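Putative peptide ABC-transport system periplasmic peptide-binding protein (Campylobacter jejuni, PDB 4OEV) binds nickel(II) outside the cytoplasm and probably hands it to an ABC-type importer in the inner membrane. Local coordinates at residues P342-L347 / L478-V483; I382-P387 / W411-Y416. All coordinates share one frame; numbering follows the deposited sequence.

In the fold
Contacts 1 and 2 form two walls of one ligand site, with centres about 13 Å apart and the same oxalate touching both. Along the chain, both segments of contact 2 (382-387 with 411-416) fall between 342-347 and 478-483, the two segments of contact 1. Helix 342-357 supplies R344, strand 379-384 supplies I382, G383 and W384, and the loop after strand 454-467 supplies H480 and H481. Strands 379-384 and 454-467 both pair with strand 241-246 in one antiparallel sheet, and a probable backbone bond from H480 N to G385 O (2.9 Å) ties the contacts together directly. Segments far apart in sequence thus converge on the nickel-oxalate complex near the middle of the protein.

Contact 1. Residues P342-L347 / L478-V483; sequences PLRVSL and LGHHGV. With NI (nickel (II) ion), chain C; OXL (oxalate ion), chain D.
R344 and H481 supply the nearest approach between helix 342-357 and the loop 478-483, with R344 NH1 3.2 Å from H481 CE1. This is a packing contact, not a hydrogen bond: the guanidinium meets CE1 near its own plane, and the group planes are 28° apart. H480 CE1 lies farther off on an oblique approach.

The polar bonds run through the oxalate. R344 uses two N-H groups on one carboxylate, NH1 reaching oxalate O3 at 2.8 Å and NH2 reaching O1 at 2.7 Å. The NH2 bond is nearly straight (164°). With CG beside the backbone N (chi1 -50°) and an extended chain from CG to NE, the arginine spans from the helix to the anion. D341 holds NE by a salt bridge and the L381 carbonyl takes another bond from NH2, which fixes the guanidinium's rotation.

Metal coordination completes the contact. H480 NE2 binds nickel at 2.1 Å and H481 NE2 at 2.2 Å, while oxalate chelates through O3 at 2.1 Å and O4 at 2.0 Å, one oxygen from each carboxylate. A water and H26 bring the ligand atoms to six. On the side of each ring away from nickel, D240 bonds H480 ND1 and E12 bonds H481 ND1, so second-shell carboxylates orient both imidazoles.

Oxalate O3 takes both the nickel and an arginine N-H. This geometry is consistent with a site that accepts the metal together with a small carboxylate chelator, R344 gripping the chelator and the histidines the nickel, and the positive arginine probably helps to balance the dianion.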
# COMPACT_ATOMS: atom_id res chain seq x y z
N PRO A 342 -2.53 13.82 -10.73
CA PRO A 342 -1.90 14.47 -11.88
C PRO A 342 -0.67 13.71 -12.31
O PRO A 342 -0.37 13.75 -13.51
CB PRO A 342 -1.54 15.87 -11.37
CG PRO A 342 -1.34 15.71 -9.84
CD PRO A 342 -2.40 14.62 -9.48
N LEU A 343 -0.01 13.01 -11.38
CA LEU A 343 1.19 12.25 -11.71
C LEU A 343 0.86 11.10 -12.64
O LEU A 343 1.53 10.87 -13.67
CB LEU A 343 1.86 11.76 -10.44
CG LEU A 343 3.10 10.91 -10.69
CD1 LEU A 343 4.05 11.68 -11.60
CD2 LEU A 343 3.78 10.63 -9.39
N ARG A 344 -0.23 10.42 -12.33
CA ARG A 344 -0.64 9.26 -13.14
C ARG A 344 -1.17 9.69 -14.50
O ARG A 344 -0.88 9.04 -15.51
CB ARG A 344 -1.68 8.42 -12.39
CG ARG A 344 -1.26 8.09 -10.98
CD ARG A 344 -2.05 6.90 -10.46
NE ARG A 344 -2.00 6.69 -9.00
CZ ARG A 344 -2.11 5.49 -8.41
NH1 ARG A 344 -2.10 5.37 -7.08
NH2 ARG A 344 -2.18 4.38 -9.15
N VAL A 345 -1.93 10.79 -14.54
CA VAL A 345 -2.37 11.34 -15.82
C VAL A 345 -1.18 11.69 -16.70
O VAL A 345 -1.17 11.35 -17.91
CB VAL A 345 -3.24 12.61 -15.65
CG1 VAL A 345 -3.47 13.29 -17.02
CG2 VAL A 345 -4.55 12.27 -14.92
N SER A 346 -0.18 12.36 -16.12
CA SER A 346 1.02 12.73 -16.87
C SER A 346 1.74 11.50 -17.37
O SER A 346 2.17 11.43 -18.52
CB SER A 346 1.97 13.57 -16.02
OG SER A 346 1.46 14.89 -15.88
N LEU A 347 1.89 10.51 -16.50
CA LEU A 347 2.51 9.26 -16.90
C LEU A 347 1.79 8.51 -18.02
O LEU A 347 2.45 7.96 -18.90
CB LEU A 347 2.65 8.34 -15.67
CG LEU A 347 3.74 8.77 -14.70
CD1 LEU A 347 3.61 7.87 -13.43
CD2 LEU A 347 5.14 8.70 -15.33
N LEU A 478 7.75 5.79 4.08
CA LEU A 478 6.32 5.67 3.85
C LEU A 478 6.01 4.48 2.94
O LEU A 478 6.93 3.84 2.37
CB LEU A 478 5.75 6.97 3.22
CG LEU A 478 5.97 8.22 4.10
CD1 LEU A 478 5.24 9.43 3.54
CD2 LEU A 478 5.58 7.96 5.61
N GLY A 479 4.72 4.16 2.84
CA GLY A 479 4.24 3.11 1.96
C GLY A 479 3.48 3.75 0.82
O GLY A 479 3.55 4.96 0.57
N HIS A 480 2.77 2.88 0.13
CA HIS A 480 1.89 3.20 -0.98
C HIS A 480 0.89 4.31 -0.59
O HIS A 480 0.32 4.27 0.51
CB HIS A 480 1.22 1.91 -1.41
CG HIS A 480 0.24 2.06 -2.51
ND1 HIS A 480 0.56 2.71 -3.69
CD2 HIS A 480 -1.04 1.64 -2.63
CE1 HIS A 480 -0.50 2.70 -4.48
NE2 HIS A 480 -1.48 2.05 -3.89
N HIS A 481 0.79 5.31 -1.46
CA HIS A 481 0.04 6.56 -1.27
C HIS A 481 0.58 7.41 -0.14
O HIS A 481 -0.11 8.31 0.31
CB HIS A 481 -1.47 6.36 -1.01
CG HIS A 481 -2.22 5.72 -2.15
ND1 HIS A 481 -2.62 6.41 -3.29
CD2 HIS A 481 -2.67 4.45 -2.30
CE1 HIS A 481 -3.26 5.57 -4.10
NE2 HIS A 481 -3.31 4.38 -3.52
N GLY A 482 1.82 7.15 0.30
CA GLY A 482 2.41 7.88 1.39
C GLY A 482 1.83 7.48 2.74
O GLY A 482 2.15 8.10 3.78
N VAL A 483 0.98 6.45 2.74
CA VAL A 483 0.39 5.96 4.02
C VAL A 483 1.49 5.77 5.03
O VAL A 483 2.59 5.24 4.73
CB VAL A 483 -0.44 4.67 3.82
CG1 VAL A 483 -0.74 3.96 5.13
CG2 VAL A 483 -1.81 5.02 3.12
NI NI C . -3.52 2.32 -4.22
C1 OXL D . -3.17 1.86 -6.96
C2 OXL D . -3.72 0.61 -6.29
O1 OXL D . -2.81 1.92 -8.21
O2 OXL D . -4.33 -0.19 -7.03
O3 OXL D . -3.14 2.88 -6.24
O4 OXL D . -3.70 0.45 -5.01
O HOH W 1 -5.43 2.70 -4.53

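Contact 2. Residues I382-P387 / W411-Y416; sequences IGWGSP and WNFGHY. With OXL (oxalate ion), chain D.
W384, at the end of strand 379-384, and W411, in an irregular loop, mark the closest backbone approach at 9.8 Å between CA atoms, and no hydrogen bond crosses the contact, which rests mainly on aromatic side chains.

The two indoles are nearly parallel, their six-membered rings inclined by 1°. The centroids are nonetheless 5.0 Å apart, and this slide leaves little overlap: W384 CZ3 lies above the rim of the W411 ring, 3.6 Å from CE3. W384 reaches this place with CG beside its backbone N (chi1 -62°). F413 meets the edge of the W384 indole, its CE2 4.1 Å from W384 CZ2. W411 also has a cation-pi contact with R396 and an edge-to-face one with H393.

Within the loop, a type I turn runs from N412 to H415, and the N412 amide clasps Y416 twice. OD1 accepts from Y416 N at 3.0 Å, nearly straight at 166°, and ND2 gives to Y416 O at 2.9 Å. These bonds tie off the turn that presents F413.

The W384 face turned from W411 receives the oxalate, with O4 3.3 Å from CZ3, and G383 N adds a weak hydrogen bond to O1. W384 thus has the oxalate over one face and the slid W411 ring on the other, making an aromatic wall of the oxalate pocket in this family 5 solute-binding protein.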
# COMPACT_ATOMS: atom_id res chain seq x y z
N ILE A 382 -0.79 1.99 -12.25
CA ILE A 382 -0.98 1.34 -10.93
C ILE A 382 0.14 1.73 -9.96
O ILE A 382 1.14 2.31 -10.38
CB ILE A 382 -1.00 -0.20 -11.12
CG1 ILE A 382 -1.66 -0.94 -9.91
CG2 ILE A 382 0.49 -0.71 -11.23
CD1 ILE A 382 -2.02 -2.39 -10.26
N GLY A 383 -0.01 1.44 -8.64
CA GLY A 383 1.08 1.74 -7.74
C GLY A 383 0.92 0.72 -6.56
O GLY A 383 -0.21 0.27 -6.34
N TRP A 384 2.01 0.32 -5.91
CA TRP A 384 1.98 -0.54 -4.68
C TRP A 384 3.25 -0.26 -3.93
O TRP A 384 4.12 0.41 -4.44
CB TRP A 384 1.94 -2.06 -5.00
CG TRP A 384 0.75 -2.52 -5.74
CD1 TRP A 384 0.72 -3.00 -7.04
CD2 TRP A 384 -0.57 -2.57 -5.26
NE1 TRP A 384 -0.58 -3.31 -7.38
CE2 TRP A 384 -1.38 -3.08 -6.29
CE3 TRP A 384 -1.16 -2.27 -4.02
CZ2 TRP A 384 -2.76 -3.27 -6.13
CZ3 TRP A 384 -2.53 -2.45 -3.88
CH2 TRP A 384 -3.30 -2.96 -4.92
N GLY A 385 3.39 -0.81 -2.71
CA GLY A 385 4.68 -0.71 -2.06
C GLY A 385 4.54 -0.58 -0.54
O GLY A 385 3.68 0.16 -0.06
N SER A 386 5.37 -1.30 0.21
CA SER A 386 5.27 -1.26 1.70
C SER A 386 6.69 -1.27 2.21
O SER A 386 7.56 -1.96 1.67
CB SER A 386 4.44 -2.44 2.25
OG SER A 386 4.35 -2.43 3.72
N PRO A 387 6.95 -0.50 3.27
CA PRO A 387 8.26 -0.52 3.88
C PRO A 387 8.38 -1.72 4.84
O PRO A 387 9.45 -1.97 5.39
CB PRO A 387 8.31 0.80 4.65
CG PRO A 387 6.90 1.02 5.04
CD PRO A 387 6.02 0.41 3.96
N TRP A 411 -5.23 -8.78 -4.88
CA TRP A 411 -4.84 -7.48 -5.43
C TRP A 411 -4.19 -7.64 -6.81
O TRP A 411 -3.65 -6.69 -7.37
CB TRP A 411 -3.86 -6.78 -4.51
CG TRP A 411 -4.40 -6.36 -3.19
CD1 TRP A 411 -5.69 -6.41 -2.75
CD2 TRP A 411 -3.63 -5.82 -2.12
NE1 TRP A 411 -5.76 -5.96 -1.43
CE2 TRP A 411 -4.50 -5.59 -1.03
CE3 TRP A 411 -2.26 -5.54 -1.96
CZ2 TRP A 411 -4.05 -5.06 0.19
CZ3 TRP A 411 -1.82 -5.02 -0.74
CH2 TRP A 411 -2.71 -4.78 0.30
N ASN A 412 -4.27 -8.86 -7.35
CA ASN A 412 -3.68 -9.16 -8.64
C ASN A 412 -4.65 -8.75 -9.74
O ASN A 412 -5.34 -9.58 -10.33
CB ASN A 412 -3.35 -10.68 -8.68
CG ASN A 412 -2.60 -11.10 -9.93
OD1 ASN A 412 -2.56 -10.37 -10.96
ND2 ASN A 412 -2.08 -12.32 -9.90
N PHE A 413 -4.70 -7.45 -10.04
CA PHE A 413 -5.71 -6.91 -10.86
C PHE A 413 -5.50 -7.15 -12.36
O PHE A 413 -6.48 -7.01 -13.11
CB PHE A 413 -5.88 -5.41 -10.59
CG PHE A 413 -6.36 -5.09 -9.16
CD1 PHE A 413 -7.07 -6.02 -8.45
CD2 PHE A 413 -6.20 -3.84 -8.62
CE1 PHE A 413 -7.53 -5.73 -7.13
CE2 PHE A 413 -6.68 -3.56 -7.33
CZ PHE A 413 -7.33 -4.49 -6.61
N GLY A 414 -4.26 -7.47 -12.77
CA GLY A 414 -3.92 -7.74 -14.16
C GLY A 414 -4.09 -9.20 -14.53
O GLY A 414 -3.92 -9.57 -15.69
N HIS A 415 -4.47 -10.04 -13.55
CA HIS A 415 -4.72 -11.46 -13.83
C HIS A 415 -3.46 -12.13 -14.27
O HIS A 415 -3.43 -12.90 -15.24
CB HIS A 415 -5.83 -11.61 -14.86
CG HIS A 415 -6.98 -10.71 -14.56
ND1 HIS A 415 -7.75 -10.84 -13.41
CD2 HIS A 415 -7.44 -9.61 -15.21
CE1 HIS A 415 -8.64 -9.86 -13.38
NE2 HIS A 415 -8.47 -9.10 -14.46
N TYR A 416 -2.41 -11.82 -13.55
CA TYR A 416 -1.07 -12.35 -13.87
C TYR A 416 -0.89 -13.75 -13.29
O TYR A 416 -1.13 -13.91 -12.12
CB TYR A 416 -0.04 -11.43 -13.26
CG TYR A 416 1.42 -11.84 -13.45
CD1 TYR A 416 2.01 -11.85 -14.73
CD2 TYR A 416 2.21 -12.14 -12.37
CE1 TYR A 416 3.36 -12.19 -14.89
CE2 TYR A 416 3.55 -12.46 -12.52
CZ TYR A 416 4.13 -12.49 -13.78
OH TYR A 416 5.50 -12.83 -13.87
C1 OXL D . -3.17 1.86 -6.96
C2 OXL D . -3.72 0.61 -6.29
O1 OXL D . -2.81 1.92 -8.21
O2 OXL D . -4.33 -0.19 -7.03
O3 OXL D . -3.14 2.88 -6.24
O4 OXL D . -3.70 0.45 -5.01